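Long-range contacts in putative flagellar hook-associated protein (Vibrio parahaemolyticus, PDB 3PWX), which probably serves as a structural component of the bacterial flagellum: residues Y26-I30 with V128-K132; Q40-D45 with A193-I197; L78-R82 with I158-I162. One frame throughout, in Å; residues are numbered along the deposited sequence.

Contact 1. Residues Y26-I30 with V128-K132; sequences YQSNI and VTVAK
A β-hairpin lies across a long helix of the flagellin-type helical rod: residues 128-132 run along its first strand (127-131), which pairs antiparallel with strand 134-137, and into the turn, and residues 26-30 form about one turn of helix 7-61. The helix is regular (phi near -65°, psi -24 to -50°), with I30 N bonded to Y26 O at 3.0 Å. V128 and T129 are extended; V130 has phi/psi -127/-5 and A131 -168/163. The segment axes approach to 7.2 Å at 130° between their N-to-C directions (signed crossing angle -130°), with the CA atoms of Y26 and V130 nearest at 5.2 Å; 340 Å² is buried.

Aromatic packing centres on Y26, whose m rotamer lays the ring along the hairpin backbone. A131 CA makes a CH-pi contact 3.6 Å from the ring centroid, 7° off the normal, while T129 CG2 approaches Y26 CE1 obliquely at 3.8 Å. The ring also meets that of H211 on helix 172-223 at nearly parallel planes, and H211 NE2 is hydrogen-bonded to V130 O, so the hairpin bridges both long helices.

The apolar contact is made by I30 (m, t), with I30 CG1 3.8 Å from V130 CB. Further van der Waals contacts place I30 CD1 3.5 Å from V130 O and N29 CB 4.2 Å from V128 CG1. At the hairpin's tip, A131 and K132 pack on N203 and R200 of the second subunit.

One polar bond crosses: N29 (m, chi2 -3°) presents its amide to the strand, and N29 ND2 donates to T129 O at 2.9 Å, with an angle of 155° at the hydrogen.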
loop_
_atom_site.group_PDB
_atom_site.type_symbol
_atom_site.label_atom_id
_atom_site.label_comp_id
_atom_site.label_asym_id
_atom_site.label_seq_id
_atom_site.Cartn_x
_atom_site.Cartn_y
_atom_site.Cartn_z
ATOM N N TYR A 26 7.185 10.426 7.417
ATOM C CA TYR A 26 7.153 9.313 6.471
ATOM C C TYR A 26 8.428 8.512 6.532
ATOM O O TYR A 26 8.389 7.304 6.487
ATOM C CB TYR A 26 6.930 9.770 5.055
ATOM C CG TYR A 26 5.567 10.368 4.815
ATOM C CD1 TYR A 26 4.406 9.699 5.196
ATOM C CD2 TYR A 26 5.430 11.583 4.158
ATOM C CE1 TYR A 26 3.087 10.278 4.953
ATOM C CE2 TYR A 26 4.142 12.148 3.917
ATOM C CZ TYR A 26 2.986 11.490 4.329
ATOM O OH TYR A 26 1.746 12.029 4.042
ATOM N N GLN A 27 9.579 9.160 6.639
ATOM C CA GLN A 27 10.806 8.411 6.587
ATOM C C GLN A 27 10.985 7.613 7.861
ATOM O O GLN A 27 11.685 6.561 7.872
ATOM C CB GLN A 27 12.002 9.303 6.325
ATOM C CG GLN A 27 11.927 10.030 5.014
ATOM C CD GLN A 27 13.269 10.585 4.626
ATOM O OE1 GLN A 27 13.610 11.676 5.033
ATOM N NE2 GLN A 27 14.063 9.803 3.848
ATOM N N SER A 28 10.340 8.079 8.923
ATOM C CA SER A 28 10.295 7.313 10.161
ATOM C C SER A 28 9.365 6.119 10.066
ATOM O O SER A 28 9.622 5.111 10.706
ATOM C CB SER A 28 9.901 8.180 11.343
ATOM O OG SER A 28 9.628 7.353 12.446
ATOM N N ASN A 29 8.292 6.216 9.278
ATOM C CA ASN A 29 7.389 5.086 9.055
ATOM C C ASN A 29 8.110 4.033 8.250
ATOM O O ASN A 29 8.025 2.833 8.553
ATOM C CB ASN A 29 6.147 5.543 8.294
ATOM C CG ASN A 29 5.190 6.341 9.166
ATOM O OD1 ASN A 29 5.413 6.517 10.374
ATOM N ND2 ASN A 29 4.102 6.847 8.546
ATOM N N ILE A 30 8.845 4.483 7.234
ATOM C CA ILE A 30 9.594 3.590 6.374
ATOM C C ILE A 30 10.780 2.840 7.091
ATOM O O ILE A 30 10.909 1.608 6.988
ATOM C CB ILE A 30 10.118 4.366 5.191
ATOM C CG1 ILE A 30 8.944 5.030 4.449
ATOM C CG2 ILE A 30 10.979 3.494 4.289
ATOM C CD1 ILE A 30 9.411 5.704 3.163
ATOM N N VAL A 128 0.944 0.276 6.258
ATOM C CA VAL A 128 1.643 1.434 6.770
ATOM C C VAL A 128 1.725 2.462 5.657
ATOM O O VAL A 128 2.064 2.127 4.468
ATOM C CB VAL A 128 3.073 0.974 7.205
ATOM C CG1 VAL A 128 4.115 2.088 7.137
ATOM C CG2 VAL A 128 2.985 0.426 8.588
ATOM N N THR A 129 1.454 3.707 6.035
ATOM C CA THR A 129 1.504 4.876 5.127
ATOM C C THR A 129 2.949 5.343 4.995
ATOM O O THR A 129 3.614 5.595 6.007
ATOM C CB THR A 129 0.675 5.998 5.666
ATOM O OG1 THR A 129 -0.679 5.557 5.645
ATOM C CG2 THR A 129 0.782 7.264 4.782
ATOM N N VAL A 130 3.436 5.472 3.767
ATOM C CA VAL A 130 4.825 5.663 3.607
ATOM C C VAL A 130 5.120 6.896 2.755
ATOM O O VAL A 130 6.294 7.220 2.553
ATOM C CB VAL A 130 5.510 4.369 3.027
ATOM C CG1 VAL A 130 5.295 3.158 3.978
ATOM C CG2 VAL A 130 5.030 4.041 1.607
ATOM N N ALA A 131 4.067 7.526 2.205
ATOM C CA ALA A 131 4.113 8.843 1.572
ATOM C C ALA A 131 2.664 9.253 1.378
ATOM O O ALA A 131 1.775 8.394 1.436
ATOM C CB ALA A 131 4.855 8.850 0.223
ATOM N N LYS A 132 2.413 10.548 1.140
ATOM C CA LYS A 132 1.073 11.045 1.023
ATOM C C LYS A 132 0.263 10.167 0.111
ATOM O O LYS A 132 0.550 10.088 -1.073
ATOM C CB LYS A 132 1.072 12.469 0.487
ATOM C CG LYS A 132 -0.323 13.168 0.642
ATOM C CD LYS A 132 -0.898 12.960 2.079
ATOM C CE LYS A 132 -1.949 14.038 2.498
ATOM N NZ LYS A 132 -3.332 13.429 2.486
#

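Contact 2. Residues Q40-D45 with A193-I197; sequences QETHLD and AMTEI
Two helices, 7-61 and 172-223, meet here side by side near the centre of the chain as a long antiparallel helix pair. Both segments are regular α-helix, with L44 N bonded to Q40 O at 2.9 Å and I197 N to A193 O at 2.8 Å. The segment axes approach to 10.3 Å, with 158° between the N-to-C directions and a signed crossing angle of -158°. E41 and M194 have the closest CA atoms, 6.2 Å apart, and 358 Å² is buried, all by van der Waals contact.

A193 opens the second segment, its CB pointing toward the partner and 3.9 Å from L44 CD1; L44 is in the m, t rotamer. M194, a selenomethionine, covers the most area. Its CB leaves sideways, but the m, t chain, turned at chi3 to 92°, reaches across the partner: M194 CG lies 3.8 Å from L44 CB, and M194 CE reaches E41 O at 3.8 Å and D45 OD1 at 3.5 Å. T195 and E196 look out of the interface, and E196 forms a salt bridge with R200. I197 returns toward the partner one turn after A193. Its CD1 meets L44 CD1 at 4.2 Å, and its CG2 packs against E41 CD at 3.4 Å. The polar partner of E41 is H201, further along helix 172-223, through a hydrogen bond between E41 OE1 and H201 NE2.

M140, in the loop after strand 134-137, touches Q40 and A193, one on each long helix; H43 faces A91 and L99 in the loop following helix 71-89.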
loop_
_atom_site.group_PDB
_atom_site.type_symbol
_atom_site.label_atom_id
_atom_site.label_comp_id
_atom_site.label_asym_id
_atom_site.label_seq_id
_atom_site.Cartn_x
_atom_site.Cartn_y
_atom_site.Cartn_z
ATOM N N GLN A 40 10.432 -10.278 10.344
ATOM C CA GLN A 40 9.725 -11.438 9.751
ATOM C C GLN A 40 10.617 -12.371 8.931
ATOM O O GLN A 40 10.368 -13.572 8.861
ATOM C CB GLN A 40 8.641 -10.974 8.818
ATOM C CG GLN A 40 7.467 -10.348 9.520
ATOM C CD GLN A 40 6.564 -9.564 8.582
ATOM O OE1 GLN A 40 6.118 -8.466 8.921
ATOM N NE2 GLN A 40 6.313 -10.101 7.385
ATOM N N GLU A 41 11.610 -11.789 8.291
ATOM C CA GLU A 41 12.544 -12.478 7.441
ATOM C C GLU A 41 13.390 -13.411 8.272
ATOM O O GLU A 41 13.664 -14.542 7.849
ATOM C CB GLU A 41 13.484 -11.475 6.785
ATOM C CG GLU A 41 13.269 -11.179 5.296
ATOM C CD GLU A 41 14.017 -9.876 4.798
ATOM O OE1 GLU A 41 13.875 -8.766 5.396
ATOM O OE2 GLU A 41 14.725 -9.965 3.781
ATOM N N THR A 42 13.811 -12.957 9.453
ATOM C CA THR A 42 14.582 -13.824 10.361
ATOM C C THR A 42 13.754 -15.049 10.676
ATOM O O THR A 42 14.254 -16.163 10.588
ATOM C CB THR A 42 14.874 -13.093 11.684
ATOM O OG1 THR A 42 15.819 -12.031 11.462
ATOM C CG2 THR A 42 15.397 -14.046 12.774
ATOM N N HIS A 43 12.484 -14.864 11.037
ATOM C CA HIS A 43 11.646 -16.028 11.414
ATOM C C HIS A 43 11.406 -16.915 10.215
ATOM O O HIS A 43 11.464 -18.178 10.358
ATOM C CB HIS A 43 10.320 -15.669 12.115
ATOM C CG HIS A 43 10.506 -14.944 13.411
ATOM N ND1 HIS A 43 11.034 -15.555 14.537
ATOM C CD2 HIS A 43 10.278 -13.653 13.745
ATOM C CE1 HIS A 43 11.098 -14.671 15.516
ATOM N NE2 HIS A 43 10.642 -13.513 15.063
ATOM N N LEU A 44 11.209 -16.299 9.040
ATOM C CA LEU A 44 11.038 -17.126 7.875
ATOM C C LEU A 44 12.313 -17.871 7.502
ATOM O O LEU A 44 12.233 -19.049 7.196
ATOM C CB LEU A 44 10.434 -16.425 6.712
ATOM C CG LEU A 44 8.984 -15.976 6.965
ATOM C CD1 LEU A 44 8.556 -15.078 5.813
ATOM C CD2 LEU A 44 8.029 -17.174 7.181
ATOM N N ASP A 45 13.471 -17.219 7.606
ATOM C CA ASP A 45 14.733 -17.865 7.366
ATOM C C ASP A 45 14.843 -19.123 8.212
ATOM O O ASP A 45 15.126 -20.209 7.695
ATOM C CB ASP A 45 15.907 -16.945 7.655
ATOM C CG ASP A 45 17.179 -17.460 7.024
ATOM O OD1 ASP A 45 17.205 -17.687 5.790
ATOM O OD2 ASP A 45 18.158 -17.704 7.760
ATOM N N ALA A 193 7.494 -15.822 -0.053
ATOM C CA ALA A 193 7.305 -14.767 0.957
ATOM C C ALA A 193 8.491 -13.867 1.172
ATOM O O ALA A 193 8.331 -12.666 1.303
ATOM C CB ALA A 193 6.997 -15.433 2.301
HETATM N N MSE A 194 9.683 -14.468 1.261
HETATM C CA MSE A 194 10.919 -13.751 1.575
HETATM C C MSE A 194 11.356 -12.982 0.349
HETATM O O MSE A 194 11.937 -11.903 0.451
HETATM C CB MSE A 194 12.014 -14.771 1.999
HETATM C CG MSE A 194 11.941 -15.297 3.462
HETATM SE SE MSE A 194 13.212 -16.798 3.758
HETATM C CE MSE A 194 14.726 -15.699 4.402
ATOM N N THR A 195 11.129 -13.560 -0.832
ATOM C CA THR A 195 11.323 -12.817 -2.073
ATOM C C THR A 195 10.356 -11.634 -2.083
ATOM O O THR A 195 10.722 -10.524 -2.462
ATOM C CB THR A 195 11.066 -13.702 -3.270
ATOM O OG1 THR A 195 12.102 -14.695 -3.351
ATOM C CG2 THR A 195 11.116 -12.901 -4.524
ATOM N N GLU A 196 9.122 -11.843 -1.616
ATOM C CA GLU A 196 8.171 -10.765 -1.614
ATOM C C GLU A 196 8.612 -9.717 -0.608
ATOM O O GLU A 196 8.610 -8.552 -0.908
ATOM C CB GLU A 196 6.762 -11.262 -1.355
ATOM C CG GLU A 196 5.732 -10.262 -1.782
ATOM C CD GLU A 196 4.342 -10.494 -1.180
ATOM O OE1 GLU A 196 3.916 -11.668 -1.070
ATOM O OE2 GLU A 196 3.674 -9.460 -0.862
ATOM N N ILE A 197 9.066 -10.108 0.564
ATOM C CA ILE A 197 9.615 -9.107 1.461
ATOM C C ILE A 197 10.800 -8.315 0.892
ATOM O O ILE A 197 10.905 -7.096 1.088
ATOM C CB ILE A 197 10.004 -9.718 2.772
ATOM C CG1 ILE A 197 8.792 -9.861 3.679
ATOM C CG2 ILE A 197 11.088 -8.883 3.449
ATOM C CD1 ILE A 197 8.820 -11.082 4.597
#

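Contact 3. Residues L78-R82 with I158-I162; sequences LKSYR and IDALI
Helices 71-89 and 154-166 run antiparallel here, their segment axes approaching to 10.9 Å with 167° between N-to-C directions. Both stretches are regular α-helix, with R82 N to L78 O and I162 N to I158 O at 2.9 Å each. In register, R82 and I158 have CA atoms 7.6 Å apart, K79 and D159 8.4 Å; 318 Å² is buried.

The principal polar link is the salt bridge in which R82 NH2 donates to D159 OD1 at 2.8 Å, with 152° at the hydrogen and the carboxylate oxygen close to the guanidinium plane. R82 (t, t, p) brings its guanidinium across while R82 CG rests on I158 CG2 at 3.8 Å. D159 OD2 is also engaged, in a salt bridge with K112 NZ, so this carboxylate joins two cations. R82 NE and NH1 are hydrogen-bonded just beyond the segment ends.

Beside the charges, L78 (m, t) packs its CD2 3.7 Å from I158 CD1 and its CD1 4.2 Å from I162 CG1, and K79 CG lies 3.8 Å from I162 CD1. L78 also touches M54 of helix 7-61, and L161 touches V58 of that helix and V176 of helix 172-223: the apolar core of a four-helix bundle.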
loop_
_atom_site.group_PDB
_atom_site.type_symbol
_atom_site.label_atom_id
_atom_site.label_comp_id
_atom_site.label_asym_id
_atom_site.label_seq_id
_atom_site.Cartn_x
_atom_site.Cartn_y
_atom_site.Cartn_z
ATOM N N LEU A 78 12.796 -34.999 14.049
ATOM C CA LEU A 78 11.632 -34.501 13.301
ATOM C C LEU A 78 10.743 -33.669 14.188
ATOM O O LEU A 78 10.449 -32.500 13.840
ATOM C CB LEU A 78 10.806 -35.590 12.638
ATOM C CG LEU A 78 11.381 -36.213 11.365
ATOM C CD1 LEU A 78 10.535 -37.437 11.005
ATOM C CD2 LEU A 78 11.516 -35.221 10.158
ATOM N N LYS A 79 10.367 -34.220 15.334
ATOM C CA LYS A 79 9.598 -33.472 16.305
ATOM C C LYS A 79 10.255 -32.164 16.723
ATOM O O LYS A 79 9.553 -31.240 17.011
ATOM C CB LYS A 79 9.258 -34.306 17.533
ATOM C CG LYS A 79 8.095 -35.304 17.361
ATOM C CD LYS A 79 7.971 -36.185 18.639
ATOM C CE LYS A 79 6.966 -37.328 18.478
ATOM N NZ LYS A 79 6.919 -38.281 19.666
ATOM N N SER A 80 11.583 -32.080 16.728
ATOM C CA SER A 80 12.292 -30.833 17.041
ATOM C C SER A 80 12.084 -29.726 16.063
ATOM O O SER A 80 11.786 -28.603 16.479
ATOM C CB SER A 80 13.785 -31.022 17.108
ATOM O OG SER A 80 14.149 -30.865 18.441
ATOM N N TYR A 81 12.281 -30.044 14.784
ATOM C CA TYR A 81 12.102 -29.096 13.683
ATOM C C TYR A 81 10.618 -28.734 13.512
ATOM O O TYR A 81 10.286 -27.586 13.269
ATOM C CB TYR A 81 12.759 -29.623 12.393
ATOM C CG TYR A 81 14.277 -29.803 12.555
ATOM C CD1 TYR A 81 15.081 -28.695 12.814
ATOM C CD2 TYR A 81 14.885 -31.052 12.494
ATOM C CE1 TYR A 81 16.453 -28.796 12.967
ATOM C CE2 TYR A 81 16.295 -31.178 12.663
ATOM C CZ TYR A 81 17.056 -30.014 12.887
ATOM O OH TYR A 81 18.398 -29.989 13.065
ATOM N N ARG A 82 9.753 -29.719 13.725
ATOM C CA ARG A 82 8.346 -29.502 13.812
ATOM C C ARG A 82 8.007 -28.447 14.859
ATOM O O ARG A 82 7.290 -27.485 14.540
ATOM C CB ARG A 82 7.594 -30.794 14.071
ATOM C CG ARG A 82 6.076 -30.628 14.092
ATOM C CD ARG A 82 5.433 -31.788 14.835
ATOM N NE ARG A 82 5.692 -31.687 16.276
ATOM C CZ ARG A 82 5.386 -32.636 17.167
ATOM N NH1 ARG A 82 5.697 -32.479 18.446
ATOM N NH2 ARG A 82 4.821 -33.761 16.761
ATOM N N ILE A 158 3.748 -34.130 8.656
ATOM C CA ILE A 158 4.975 -34.625 9.264
ATOM C C ILE A 158 4.583 -35.625 10.384
ATOM O O ILE A 158 5.300 -36.621 10.607
ATOM C CB ILE A 158 5.970 -33.495 9.733
ATOM C CG1 ILE A 158 7.373 -34.059 9.999
ATOM C CG2 ILE A 158 5.511 -32.873 11.031
ATOM C CD1 ILE A 158 8.035 -35.014 8.843
ATOM N N ASP A 159 3.435 -35.354 11.034
ATOM C CA ASP A 159 2.916 -36.247 12.097
ATOM C C ASP A 159 2.397 -37.567 11.538
ATOM O O ASP A 159 2.621 -38.612 12.136
ATOM C CB ASP A 159 1.855 -35.542 13.000
ATOM C CG ASP A 159 2.502 -34.749 14.160
ATOM O OD1 ASP A 159 3.747 -34.840 14.352
ATOM O OD2 ASP A 159 1.790 -34.043 14.894
ATOM N N ALA A 160 1.722 -37.517 10.384
ATOM C CA ALA A 160 1.382 -38.746 9.640
ATOM C C ALA A 160 2.646 -39.598 9.250
ATOM O O ALA A 160 2.601 -40.838 9.159
ATOM C CB ALA A 160 0.537 -38.430 8.414
ATOM N N LEU A 161 3.757 -38.909 9.012
ATOM C CA LEU A 161 4.972 -39.590 8.676
ATOM C C LEU A 161 5.575 -40.219 9.934
ATOM O O LEU A 161 5.961 -41.356 9.900
ATOM C CB LEU A 161 5.964 -38.682 7.925
ATOM C CG LEU A 161 7.242 -39.510 7.669
ATOM C CD1 LEU A 161 7.034 -40.522 6.539
ATOM C CD2 LEU A 161 8.459 -38.682 7.433
ATOM N N ILE A 162 5.615 -39.482 11.038
ATOM C CA ILE A 162 6.058 -39.973 12.345
ATOM C C ILE A 162 5.305 -41.243 12.801
ATOM O O ILE A 162 5.886 -42.155 13.361
ATOM C CB ILE A 162 5.926 -38.847 13.412
ATOM C CG1 ILE A 162 6.958 -37.740 13.136
ATOM C CG2 ILE A 162 6.020 -39.433 14.839
ATOM C CD1 ILE A 162 6.852 -36.499 13.972
#

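How the contacts relate
From the N terminus, helix 7-61 gives up its residues 26-30 to contact 1 and 40-45 to contact 2, before the chain turns into helix 71-89 and contact 3. The hairpin strand returns first, closing contact 1 with 128-132; helix 154-166 then closes contact 3, and helix 172-223 closes contact 2 last. Contact 3 therefore nests within contact 2, whereas contact 1 crosses both. Spatially they are spread along the rod: contact 2 lies near the chain's centre, with contacts 1 and 3 on opposite sides of it, their centres about 42 Å apart. Together they fasten the hairpin, the two long helices and the two shorter ones.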